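Local coordinates for FBP protein (Leishmania major, PDB 5OEZ) that probably catalyses the magnesium-dependent hydrolysis of fructose 1,6-bisphosphate to fructose 6-phosphate and phosphate, a step of gluconeogenesis, as a homotetramer, at residues P119-S124 and G250-D255; T163-A168 and E284-A289; V217-G220 and K224-P227; F266-D271 and E276-L281; L307-T312 and Q316-Y321. All blocks are in the same frame, centred on the assembly; numbering follows the deposited sequence.

How the interactions relate
Interactions 1 and 2 are the buried contacts nearest the centre of the chain: each sets a strand of the large mixed sheet against a helix of the C-terminal half, 252-262 and 281-294. They differ in chemistry, a carboxylate against a helix start in interaction 1 and apolar packing without hydrogen bonds in interaction 2. Interactions 4 and 5 are partly buried and meet on strand 317-323; interaction 4 is ring-to-aliphatic contact, interaction 5 a set of hydrogen bonds between side-chain amides and backbone groups beside solvent. Interaction 3 lies farthest out, about 23 Å from the chain centre, where a buried tryptophan packs within a loop next to a second subunit and against Pro-269 of interaction 4.

Interaction 1. Residues P119-S124 and G250-D255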
# COMPACT_ATOMS: atom_id res chain seq x y z
N PRO C 119 21.31 -12.50 -3.17
CA PRO C 119 19.91 -12.16 -2.88
C PRO C 119 19.72 -10.93 -2.00
O PRO C 119 18.73 -10.22 -2.16
CB PRO C 119 19.37 -13.41 -2.18
CG PRO C 119 20.57 -14.06 -1.59
CD PRO C 119 21.72 -13.75 -2.51
N LEU C 120 20.66 -10.67 -1.09
CA LEU C 120 20.58 -9.52 -0.21
C LEU C 120 21.96 -9.07 0.28
O LEU C 120 22.47 -9.56 1.27
CB LEU C 120 19.62 -9.83 0.96
CG LEU C 120 19.10 -8.62 1.73
CD1 LEU C 120 18.26 -7.71 0.84
CD2 LEU C 120 18.29 -9.12 2.91
N ASP C 121 22.55 -8.11 -0.43
CA ASP C 121 23.77 -7.43 -0.03
C ASP C 121 23.49 -6.40 1.08
O ASP C 121 22.54 -5.61 0.99
CB ASP C 121 24.44 -6.73 -1.24
CG ASP C 121 25.29 -5.51 -0.86
OD1 ASP C 121 26.42 -5.70 -0.35
OD2 ASP C 121 24.82 -4.36 -1.07
N GLY C 122 24.37 -6.38 2.08
CA GLY C 122 24.40 -5.34 3.09
C GLY C 122 23.38 -5.59 4.18
O GLY C 122 22.90 -4.65 4.79
N SER C 123 23.10 -6.86 4.46
CA SER C 123 21.92 -7.25 5.26
C SER C 123 21.88 -6.70 6.70
O SER C 123 20.79 -6.45 7.22
CB SER C 123 21.80 -8.77 5.31
OG SER C 123 20.57 -9.15 5.89
N SER C 124 23.05 -6.54 7.32
CA SER C 124 23.17 -5.95 8.66
C SER C 124 22.55 -4.55 8.73
O SER C 124 21.94 -4.18 9.74
CB SER C 124 24.64 -5.89 9.09
OG SER C 124 25.41 -5.12 8.17
N GLY C 250 28.12 2.18 3.01
CA GLY C 250 28.40 0.83 3.53
C GLY C 250 27.45 -0.24 3.00
O GLY C 250 27.35 -1.32 3.55
N SER C 251 26.72 0.07 1.94
CA SER C 251 25.94 -0.90 1.17
C SER C 251 26.46 -0.73 -0.24
O SER C 251 26.29 0.32 -0.86
CB SER C 251 24.43 -0.61 1.24
OG SER C 251 23.71 -1.16 0.13
N MET C 252 27.09 -1.78 -0.75
CA MET C 252 27.67 -1.75 -2.07
C MET C 252 26.66 -1.31 -3.16
O MET C 252 26.99 -0.49 -4.02
CB MET C 252 28.21 -3.14 -2.39
CG MET C 252 28.98 -3.26 -3.69
SD MET C 252 28.43 -4.70 -4.62
CE MET C 252 28.65 -5.98 -3.39
N VAL C 253 25.45 -1.86 -3.11
CA VAL C 253 24.44 -1.54 -4.14
C VAL C 253 24.04 -0.06 -4.04
O VAL C 253 23.99 0.65 -5.05
CB VAL C 253 23.22 -2.46 -4.06
CG1 VAL C 253 22.19 -2.06 -5.10
CG2 VAL C 253 23.62 -3.91 -4.31
N GLY C 254 23.82 0.42 -2.83
CA GLY C 254 23.53 1.84 -2.61
C GLY C 254 24.65 2.75 -3.10
O GLY C 254 24.38 3.74 -3.78
N ASP C 255 25.91 2.41 -2.79
CA ASP C 255 27.03 3.26 -3.19
C ASP C 255 27.21 3.23 -4.71
O ASP C 255 27.44 4.28 -5.33
CB ASP C 255 28.32 2.90 -2.43
CG ASP C 255 28.30 3.39 -0.95
OD1 ASP C 255 28.10 4.61 -0.70
OD2 ASP C 255 28.53 2.55 -0.03
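Asp-121 reaches from the end of strand 113-121 to the start of helix 252-262, where its OD2 accepts the backbone N-H of Val-253 at 3.3 Å. The bond is nearly straight, 165° at the hydrogen, but the donor sits above the carboxylate plane, 40° out of it. The side chain gets there with CG anti to the backbone N (chi1 153°), and this side of the contact is tight. CG2 of Val-253 comes within 3.5 Å of Asp-121 OD2, while Asp-121 OD1 lies 3.7 Å from Met-252 CB and 3.8 Å from Met-252 CE; the two side chains run at about a right angle. The three helix-side residues involved are all buried, and Ser-251 caps the helix through a weak bond from Gly-254 N to its own OG. The other side is looser. Gly-122, at a positive phi, turns the chain off toward the exposed Ser-124, and Asp-121 itself stays partly open to solvent. This meeting of strand end and helix start belongs to the active site: Asp-121 binds manganese and, with Gly-122 and Met-252, fructose 6-phosphate when these ligands are present.

Interaction 2. Residues T163-A168 and E284-A289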
# COMPACT_ATOMS: atom_id res chain seq x y z
N THR C 163 32.72 -11.06 -20.15
CA THR C 163 32.44 -10.57 -21.50
C THR C 163 31.39 -11.39 -22.25
O THR C 163 30.84 -10.91 -23.23
CB THR C 163 33.73 -10.47 -22.35
OG1 THR C 163 34.45 -11.70 -22.27
CG2 THR C 163 34.63 -9.34 -21.85
N ASP C 164 31.12 -12.63 -21.80
CA ASP C 164 30.06 -13.51 -22.34
C ASP C 164 28.68 -13.33 -21.66
O ASP C 164 27.71 -13.97 -22.04
CB ASP C 164 30.47 -14.98 -22.15
CG ASP C 164 31.77 -15.32 -22.85
OD1 ASP C 164 31.84 -15.12 -24.08
OD2 ASP C 164 32.72 -15.80 -22.17
N MET C 165 28.63 -12.48 -20.64
CA MET C 165 27.42 -12.28 -19.85
C MET C 165 26.36 -11.60 -20.73
O MET C 165 26.63 -10.58 -21.34
CB MET C 165 27.76 -11.42 -18.61
CG MET C 165 26.81 -11.53 -17.42
SD MET C 165 27.15 -10.35 -16.07
CE MET C 165 28.93 -10.29 -16.09
N VAL C 166 25.18 -12.19 -20.80
CA VAL C 166 24.10 -11.62 -21.62
C VAL C 166 23.22 -10.58 -20.89
O VAL C 166 22.64 -9.73 -21.55
CB VAL C 166 23.18 -12.67 -22.26
CG1 VAL C 166 24.00 -13.69 -23.03
CG2 VAL C 166 22.32 -13.33 -21.21
N SER C 167 23.17 -10.62 -19.56
CA SER C 167 22.39 -9.63 -18.82
C SER C 167 22.84 -9.50 -17.38
O SER C 167 23.45 -10.40 -16.81
CB SER C 167 20.90 -10.00 -18.87
OG SER C 167 20.12 -9.05 -18.18
N ALA C 168 22.58 -8.34 -16.81
CA ALA C 168 22.89 -8.07 -15.42
C ALA C 168 21.95 -7.02 -14.86
O ALA C 168 21.47 -6.17 -15.60
CB ALA C 168 24.33 -7.58 -15.28
N GLU C 284 28.76 -10.53 -7.63
CA GLU C 284 28.74 -9.09 -7.35
C GLU C 284 29.56 -8.27 -8.34
O GLU C 284 29.02 -7.40 -9.01
CB GLU C 284 29.26 -8.79 -5.93
CG GLU C 284 28.48 -9.49 -4.81
CD GLU C 284 29.19 -9.48 -3.46
OE1 GLU C 284 30.44 -9.43 -3.40
OE2 GLU C 284 28.49 -9.55 -2.43
N ALA C 285 30.87 -8.52 -8.41
CA ALA C 285 31.75 -7.63 -9.18
C ALA C 285 31.50 -7.65 -10.70
O ALA C 285 31.41 -6.60 -11.32
CB ALA C 285 33.21 -7.94 -8.87
N ALA C 286 31.39 -8.83 -11.30
CA ALA C 286 31.14 -8.92 -12.77
C ALA C 286 29.77 -8.36 -13.21
O ALA C 286 29.71 -7.59 -14.16
CB ALA C 286 31.34 -10.35 -13.27
N PRO C 287 28.67 -8.73 -12.54
CA PRO C 287 27.39 -8.04 -12.85
C PRO C 287 27.43 -6.50 -12.73
O PRO C 287 27.01 -5.80 -13.65
CB PRO C 287 26.43 -8.61 -11.81
CG PRO C 287 27.00 -9.95 -11.48
CD PRO C 287 28.48 -9.77 -11.51
N MET C 288 27.95 -5.98 -11.62
CA MET C 288 28.14 -4.54 -11.48
C MET C 288 29.06 -3.94 -12.53
O MET C 288 28.82 -2.83 -13.01
CB MET C 288 28.65 -4.18 -10.08
CG MET C 288 27.65 -4.33 -8.93
SD MET C 288 25.99 -3.57 -9.08
CE MET C 288 26.15 -2.27 -10.30
N ALA C 289 30.13 -4.65 -12.88
CA ALA C 289 31.03 -4.17 -13.93
C ALA C 289 30.30 -4.00 -15.27
O ALA C 289 30.54 -3.04 -15.98
CB ALA C 289 32.21 -5.12 -14.07
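Ala-168, near the start of strand 167-173, brings its CA to 5.2 Å from the CA of Pro-287, so that the strand backbone lies close against helix 281-294 exactly where the helix is kinked. The kink follows from Pro-287, whose ring nitrogen makes no bond to the preceding turn. The methyl of Ala-168 fits against Pro-287 itself, with CB 3.6 Å from Pro-287 O and 4.2 Å from Pro-287 CB. Met-165 supplies the second point of contact. Its CG is anti to the backbone N (chi1 -158°) and the chain runs on extended until it bends at chi3, which carries CE to 3.7 Å from Ala-286 CB and 3.4 Å from Ala-286 O. Met-165 SD, one atom back, lies 4.0 Å from Pro-287 CA. All four residues are buried and no hydrogen bond crosses between the segments, so the join rests on apolar and van der Waals packing. Between the two contact residues the strand carries a classic beta bulge, Val-166 and Ser-167 both facing Val-138. Helix 281-294 also packs through Ala-285 on strand 317-323, which places it between two sheets, as in the layered alpha-beta-alpha-beta-alpha sandwich of the fructose-1,6-bisphosphatase fold.

Interaction 3. Residues V217-G220 and K224-P227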
# COMPACT_ATOMS: atom_id res chain seq x y z
N VAL C 217 34.84 5.12 -0.36
CA VAL C 217 35.69 4.06 0.19
C VAL C 217 35.62 4.11 1.72
O VAL C 217 35.24 5.13 2.29
CB VAL C 217 37.15 4.24 -0.31
CG1 VAL C 217 37.81 5.45 0.35
CG2 VAL C 217 37.96 2.98 -0.09
N ASN C 218 35.90 2.98 2.37
CA ASN C 218 35.99 2.92 3.85
C ASN C 218 37.41 3.31 4.33
O ASN C 218 38.28 2.46 4.38
CB ASN C 218 35.66 1.51 4.35
CG ASN C 218 35.68 1.40 5.88
OD1 ASN C 218 35.99 2.35 6.62
ND2 ASN C 218 35.32 0.23 6.36
N GLU C 219 37.59 4.58 4.73
CA GLU C 219 38.89 5.09 5.15
C GLU C 219 39.33 4.57 6.51
O GLU C 219 40.46 4.79 6.92
CB GLU C 219 38.93 6.63 5.14
CG GLU C 219 38.85 7.22 3.74
CD GLU C 219 39.36 8.66 3.63
OE1 GLU C 219 40.50 8.94 4.09
OE2 GLU C 219 38.65 9.52 3.04
N GLY C 220 38.44 3.88 7.22
CA GLY C 220 38.82 3.15 8.41
C GLY C 220 39.91 2.13 8.16
O GLY C 220 40.70 1.85 9.06
N LYS C 224 45.74 -0.60 6.23
CA LYS C 224 45.85 -1.89 5.58
C LYS C 224 46.02 -1.77 4.06
O LYS C 224 46.26 -2.78 3.40
CB LYS C 224 44.59 -2.71 5.87
CG LYS C 224 44.43 -3.15 7.33
CD LYS C 224 43.01 -3.67 7.69
CE LYS C 224 42.13 -2.73 8.48
NZ LYS C 224 40.97 -3.40 9.12
N TRP C 225 45.91 -0.56 3.51
CA TRP C 225 45.98 -0.37 2.07
C TRP C 225 47.39 -0.38 1.52
O TRP C 225 48.35 -0.15 2.24
CB TRP C 225 45.38 0.98 1.69
CG TRP C 225 43.92 1.10 1.91
CD1 TRP C 225 43.01 0.09 2.00
CD2 TRP C 225 43.19 2.32 2.01
NE1 TRP C 225 41.75 0.62 2.18
CE2 TRP C 225 41.84 1.98 2.19
CE3 TRP C 225 43.56 3.67 2.00
CZ2 TRP C 225 40.85 2.93 2.33
CZ3 TRP C 225 42.57 4.62 2.13
CH2 TRP C 225 41.23 4.25 2.29
N GLU C 226 47.49 -0.61 0.21
CA GLU C 226 48.74 -0.52 -0.53
C GLU C 226 49.16 0.94 -0.60
O GLU C 226 48.30 1.82 -0.69
CB GLU C 226 48.57 -1.08 -1.95
CG GLU C 226 48.40 -2.59 -1.99
CD GLU C 226 48.33 -3.13 -3.40
OE1 GLU C 226 47.29 -2.95 -4.08
OE2 GLU C 226 49.31 -3.77 -3.84
N PRO C 227 50.48 1.21 -0.57
CA PRO C 227 50.93 2.62 -0.59
C PRO C 227 50.40 3.47 -1.75
O PRO C 227 50.04 4.61 -1.53
CB PRO C 227 52.46 2.49 -0.65
CG PRO C 227 52.74 1.20 0.06
CD PRO C 227 51.57 0.29 -0.20
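Trp-225 makes a largely buried van der Waals contact, indole against side-chain and backbone atoms of Val-217, Asn-218 and Glu-219, inside the loop that leads from strand 214-216 to helix 227-238. The six-membered end of the indole does the touching. CZ2 lies 3.8 Å from Val-217 CG2, the valine coming from the direction opposite to the ring, and 3.3 Å from the backbone O of Asn-218. CH2 is 3.8 Å from Glu-219 CA and 4.1 Å from Glu-219 CG, with the carboxylate plane turned 36° from that of the ring. With CG anti to the carbonyl carbon (chi1 -67°), the indole points into the bend. Phe-229 meets it edge-to-face, and Pro-269 and Ile-233 pack on it. The polar ends of Asn-218 and Glu-219 have their main partners outside the two segments. Glu-219 bonds to Tyr-215 and to Lys-237 of both its own and the second subunit; it also approaches Glu-219 of that subunit, a like-charge pair the lysines probably offset. Asn-218 OD1 accepts Ala-246 N of the second subunit and also Gly-220 N, at 3.0 Å. This last bond closes an Asx turn at Asn-218, a residue of the fructose 6-phosphate site beside Tyr-248.

Interaction 4. Residues F266-D271 and E276-L281; sequences FCYPKD and EGKLRL
The backbone bond between Leu-279 O and Thr-318 N ties the short, weakly bonded strand 279-280, from which Leu-279 reaches over to Tyr-268, to strand 317-323. Tyr-268 is itself backbone-bonded to Val-320, so both partners are attached to strand 317-323 while no hydrogen bond links them directly: the CA atoms of Tyr-268 and Lys-278 are 6.8 Å apart. The space between is filled by side chains. The phenol ring, sent across with CG anti to the carbonyl carbon (chi1 -81°), meets one residue with each of its halves. The CD2/CE2 half meets Leu-279, whose chain runs at about a right angle to the tyrosine and whose CD2 lies 3.7 Å from Tyr-268 CE2; the CG of Leu-279 comes to 3.8 Å from Tyr-268 CD2. The CD1/CE1 half meets Lys-278. An extended run through chi1 to chi3 lays Lys-278 CD 3.6 Å from Tyr-268 CD1 and Lys-278 CE 3.7 Å from Tyr-268 CE1, and the bend at chi4 (55°) then sets the direction of NZ. Both approaches are oblique to the ring. Behind this surface Leu-279 packs on Met-252 and Val-320, and Tyr-268 on Tyr-248. The contact thus consumes only hydrocarbon: neither Tyr-268 OH nor Lys-278 NZ takes part in it, and these two atoms lie 5.8 Å apart. Both residues bind fructose 6-phosphate, and the chemistry is consistent with packing that orients them while their polar ends could serve that ligand.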
# COMPACT_ATOMS: atom_id res chain seq x y z
N PHE C 266 33.81 4.43 -6.87
CA PHE C 266 33.61 3.50 -5.77
C PHE C 266 34.79 2.52 -5.73
O PHE C 266 35.09 1.90 -6.76
CB PHE C 266 32.29 2.73 -5.97
CG PHE C 266 32.05 1.70 -4.93
CD1 PHE C 266 31.67 2.07 -3.64
CD2 PHE C 266 32.26 0.34 -5.21
CE1 PHE C 266 31.47 1.12 -2.65
CE2 PHE C 266 32.08 -0.62 -4.22
CZ PHE C 266 31.69 -0.22 -2.94
N CYS C 267 35.39 2.33 -4.56
CA CYS C 267 36.57 1.45 -4.41
C CYS C 267 36.45 0.47 -3.25
O CYS C 267 36.03 0.83 -2.16
CB CYS C 267 37.82 2.28 -4.17
SG CYS C 267 38.20 3.48 -5.42
N TYR C 268 36.76 -0.79 -3.55
CA TYR C 268 37.16 -1.76 -2.53
C TYR C 268 38.56 -2.20 -2.91
O TYR C 268 38.72 -3.19 -3.63
CB TYR C 268 36.27 -2.97 -2.44
CG TYR C 268 34.98 -2.83 -1.67
CD1 TYR C 268 34.97 -2.63 -0.29
CD2 TYR C 268 33.75 -2.98 -2.31
CE1 TYR C 268 33.77 -2.52 0.42
CE2 TYR C 268 32.55 -2.90 -1.61
CZ TYR C 268 32.56 -2.66 -0.25
OH TYR C 268 31.38 -2.56 0.44
N PRO C 269 39.56 -1.47 -2.42
CA PRO C 269 40.93 -1.73 -2.81
C PRO C 269 41.47 -2.95 -2.12
O PRO C 269 40.88 -3.44 -1.17
CB PRO C 269 41.68 -0.51 -2.29
CG PRO C 269 40.94 -0.14 -1.06
CD PRO C 269 39.48 -0.46 -1.34
N LYS C 270 42.59 -3.44 -2.63
CA LYS C 270 43.30 -4.53 -2.00
C LYS C 270 43.79 -4.05 -0.63
O LYS C 270 44.23 -2.92 -0.47
CB LYS C 270 44.48 -4.94 -2.89
CG LYS C 270 45.06 -6.32 -2.60
CD LYS C 270 46.44 -6.60 -3.20
CE LYS C 270 46.60 -6.22 -4.66
NZ LYS C 270 45.92 -7.16 -5.59
N ASP C 271 43.69 -4.91 0.36
CA ASP C 271 44.23 -4.61 1.67
C ASP C 271 44.84 -5.87 2.27
O ASP C 271 44.45 -7.00 1.91
CB ASP C 271 43.26 -3.85 2.61
CG ASP C 271 42.21 -4.69 3.22
OD1 ASP C 271 42.49 -5.73 3.82
OD2 ASP C 271 41.09 -4.18 3.21
N GLU C 276 42.85 -11.73 -1.64
CA GLU C 276 42.31 -11.65 -2.98
C GLU C 276 41.27 -10.53 -3.27
O GLU C 276 40.70 -10.49 -4.35
CB GLU C 276 41.66 -13.00 -3.22
CG GLU C 276 41.89 -13.65 -4.57
CD GLU C 276 40.92 -14.80 -4.86
OE1 GLU C 276 40.11 -15.19 -4.00
OE2 GLU C 276 40.98 -15.34 -5.98
N GLY C 277 41.03 -9.65 -2.30
CA GLY C 277 40.02 -8.60 -2.41
C GLY C 277 38.76 -9.01 -1.67
O GLY C 277 38.75 -10.06 -1.05
N LYS C 278 37.73 -8.17 -1.69
CA LYS C 278 36.53 -8.36 -0.87
C LYS C 278 35.36 -8.93 -1.67
O LYS C 278 34.74 -9.86 -1.20
CB LYS C 278 36.12 -7.04 -0.22
CG LYS C 278 34.93 -7.06 0.72
CD LYS C 278 34.97 -5.73 1.45
CE LYS C 278 33.88 -5.63 2.50
NZ LYS C 278 33.88 -6.75 3.50
N LEU C 279 35.13 -8.42 -2.88
CA LEU C 279 33.96 -8.78 -3.62
C LEU C 279 34.16 -10.05 -4.41
O LEU C 279 35.23 -10.29 -4.99
CB LEU C 279 33.55 -7.66 -4.57
CG LEU C 279 33.17 -6.30 -3.99
CD1 LEU C 279 32.43 -5.49 -5.05
CD2 LEU C 279 32.34 -6.41 -2.72
N ARG C 280 33.11 -10.86 -4.41
CA ARG C 280 33.04 -12.05 -5.23
C ARG C 280 32.79 -11.67 -6.70
O ARG C 280 31.94 -10.84 -6.98
CB ARG C 280 31.93 -12.97 -4.73
CG ARG C 280 32.43 -13.89 -3.65
CD ARG C 280 31.34 -14.75 -2.99
NE ARG C 280 31.43 -14.78 -1.49
CZ ARG C 280 31.08 -13.77 -0.66
NH1 ARG C 280 30.64 -12.63 -1.16
NH2 ARG C 280 31.19 -13.89 0.67
N LEU C 281 33.58 -12.25 -7.59
CA LEU C 281 33.53 -11.97 -9.03
C LEU C 281 32.19 -12.30 -9.69
O LEU C 281 31.57 -11.43 -10.29
CB LEU C 281 34.63 -12.75 -9.74
CG LEU C 281 34.76 -12.56 -11.25
CD1 LEU C 281 35.12 -11.13 -11.57
CD2 LEU C 281 35.81 -13.50 -11.79

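Interaction 5. Residues L307-T312 and Q316-Y321; sequences LEQSIT and QRTPVY
Gln-316 OE1 is gripped by several donors: the backbone N of Thr-312 at 2.8 Å, lying in the carbonyl plane, Thr-312 OG1 at 3.2 Å, which comes from well above that plane (58° out of it), and the backbone N of Arg-313. The other end of the same amide gives its NE2 to Ser-310 O at 3.0 Å. That bond lies in the carbonyl plane, with a C=O...donor angle of 159°, but it is bent at the hydrogen and Ser-310 O is tilted from the amide plane of Gln-316. Bonds at both ends should fix which way round the amide lies. The buried glutamine in effect ties down the loop between strands 298-300 and 317-323 as it doubles back on itself, the two touching parts running 155° apart and opening into the C-terminal sheet. Farther along, the bonding thins out. Gln-309 NE2 makes a weak but nearly straight bond of 3.5 Å to Thr-318 OG1, and that hydroxyl donates in turn to Pro-319 O at 2.7 Å, on a lone pair. Beyond the polar row Gln-309 and Ile-311 rest on Leu-281 and Thr-318 on Ala-285, both of helix 281-294, whereas Ser-310 and Thr-312 face solvent.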
# COMPACT_ATOMS: atom_id res chain seq x y z
N LEU C 307 35.55 -7.67 -16.35
CA LEU C 307 34.88 -8.55 -17.32
C LEU C 307 35.82 -9.44 -18.11
O LEU C 307 35.40 -10.50 -18.57
CB LEU C 307 34.00 -7.74 -18.28
CG LEU C 307 32.81 -7.00 -17.64
CD1 LEU C 307 32.01 -6.29 -18.72
CD2 LEU C 307 31.92 -7.93 -16.83
N GLU C 308 37.08 -9.04 -18.23
CA GLU C 308 38.11 -9.87 -18.90
C GLU C 308 38.77 -10.94 -18.01
O GLU C 308 39.54 -11.74 -18.52
CB GLU C 308 39.20 -9.00 -19.53
CG GLU C 308 38.77 -8.23 -20.78
CD GLU C 308 39.86 -7.29 -21.32
OE1 GLU C 308 40.97 -7.25 -20.76
OE2 GLU C 308 39.59 -6.58 -22.32
N GLN C 309 38.48 -10.98 -16.71
CA GLN C 309 39.09 -11.99 -15.83
C GLN C 309 38.50 -13.37 -16.07
O GLN C 309 37.29 -13.51 -16.27
CB GLN C 309 38.92 -11.63 -14.36
CG GLN C 309 39.65 -10.36 -13.95
CD GLN C 309 39.34 -9.96 -12.51
OE1 GLN C 309 38.86 -10.77 -11.71
NE2 GLN C 309 39.63 -8.70 -12.16
N SER C 310 39.36 -14.39 -16.03
CA SER C 310 38.92 -15.78 -16.12
C SER C 310 38.28 -16.23 -14.81
O SER C 310 38.74 -15.85 -13.73
CB SER C 310 40.09 -16.71 -16.44
OG SER C 310 40.62 -16.43 -17.72
N ILE C 311 37.23 -17.03 -14.91
CA ILE C 311 36.63 -17.68 -13.76
C ILE C 311 37.32 -19.03 -13.58
O ILE C 311 37.16 -19.95 -14.38
CB ILE C 311 35.09 -17.82 -13.91
CG1 ILE C 311 34.43 -16.44 -13.82
CG2 ILE C 311 34.52 -18.73 -12.83
CD1 ILE C 311 33.81 -15.97 -15.12
N THR C 312 38.12 -19.12 -12.52
CA THR C 312 38.77 -20.36 -12.10
C THR C 312 37.96 -21.04 -10.99
O THR C 312 38.05 -22.25 -10.81
CB THR C 312 40.22 -20.07 -11.60
OG1 THR C 312 40.17 -19.39 -10.34
CG2 THR C 312 41.00 -19.18 -12.59
N GLN C 316 35.57 -17.08 -6.25
CA GLN C 316 36.77 -16.27 -6.39
C GLN C 316 36.45 -14.78 -6.19
O GLN C 316 35.31 -14.34 -6.37
CB GLN C 316 37.50 -16.59 -7.70
CG GLN C 316 37.47 -15.56 -8.81
CD GLN C 316 38.07 -16.12 -10.11
OE1 GLN C 316 37.78 -17.25 -10.51
NE2 GLN C 316 38.92 -15.33 -10.75
N ARG C 317 37.46 -14.02 -5.79
CA ARG C 317 37.29 -12.64 -5.41
C ARG C 317 38.23 -11.71 -6.12
O ARG C 317 39.19 -12.14 -6.76
CB ARG C 317 37.55 -12.48 -3.94
CG ARG C 317 36.65 -13.33 -3.08
CD ARG C 317 36.80 -12.90 -1.65
NE ARG C 317 35.94 -13.71 -0.79
CZ ARG C 317 35.05 -13.30 0.12
NH1 ARG C 317 34.85 -12.02 0.34
NH2 ARG C 317 34.36 -14.20 0.84
N THR C 318 37.92 -10.42 -6.02
CA THR C 318 38.68 -9.38 -6.69
C THR C 318 38.46 -8.05 -5.95
O THR C 318 37.37 -7.83 -5.46
CB THR C 318 38.25 -9.24 -8.19
OG1 THR C 318 38.92 -8.13 -8.80
CG2 THR C 318 36.75 -9.05 -8.36
N PRO C 319 39.49 -7.17 -5.92
CA PRO C 319 39.23 -5.77 -5.62
C PRO C 319 38.54 -5.08 -6.78
O PRO C 319 38.50 -5.63 -7.89
CB PRO C 319 40.63 -5.18 -5.43
CG PRO C 319 41.48 -6.00 -6.33
CD PRO C 319 40.89 -7.39 -6.32
N VAL C 320 37.96 -3.91 -6.55
CA VAL C 320 37.24 -3.18 -7.60
C VAL C 320 37.51 -1.68 -7.49
O VAL C 320 37.57 -1.13 -6.39
CB VAL C 320 35.68 -3.42 -7.58
CG1 VAL C 320 35.35 -4.91 -7.73
CG2 VAL C 320 35.04 -2.87 -6.31
N TYR C 321 37.60 -1.04 -8.65
CA TYR C 321 37.64 0.39 -8.82
C TYR C 321 36.66 0.71 -9.95
O TYR C 321 36.94 0.46 -11.12
CB TYR C 321 39.07 0.85 -9.15
CG TYR C 321 40.11 0.19 -8.27
CD1 TYR C 321 40.70 -1.00 -8.66
CD2 TYR C 321 40.46 0.73 -7.04
CE1 TYR C 321 41.62 -1.63 -7.85
CE2 TYR C 321 41.39 0.10 -6.22
CZ TYR C 321 41.98 -1.07 -6.64
OH TYR C 321 42.90 -1.73 -5.86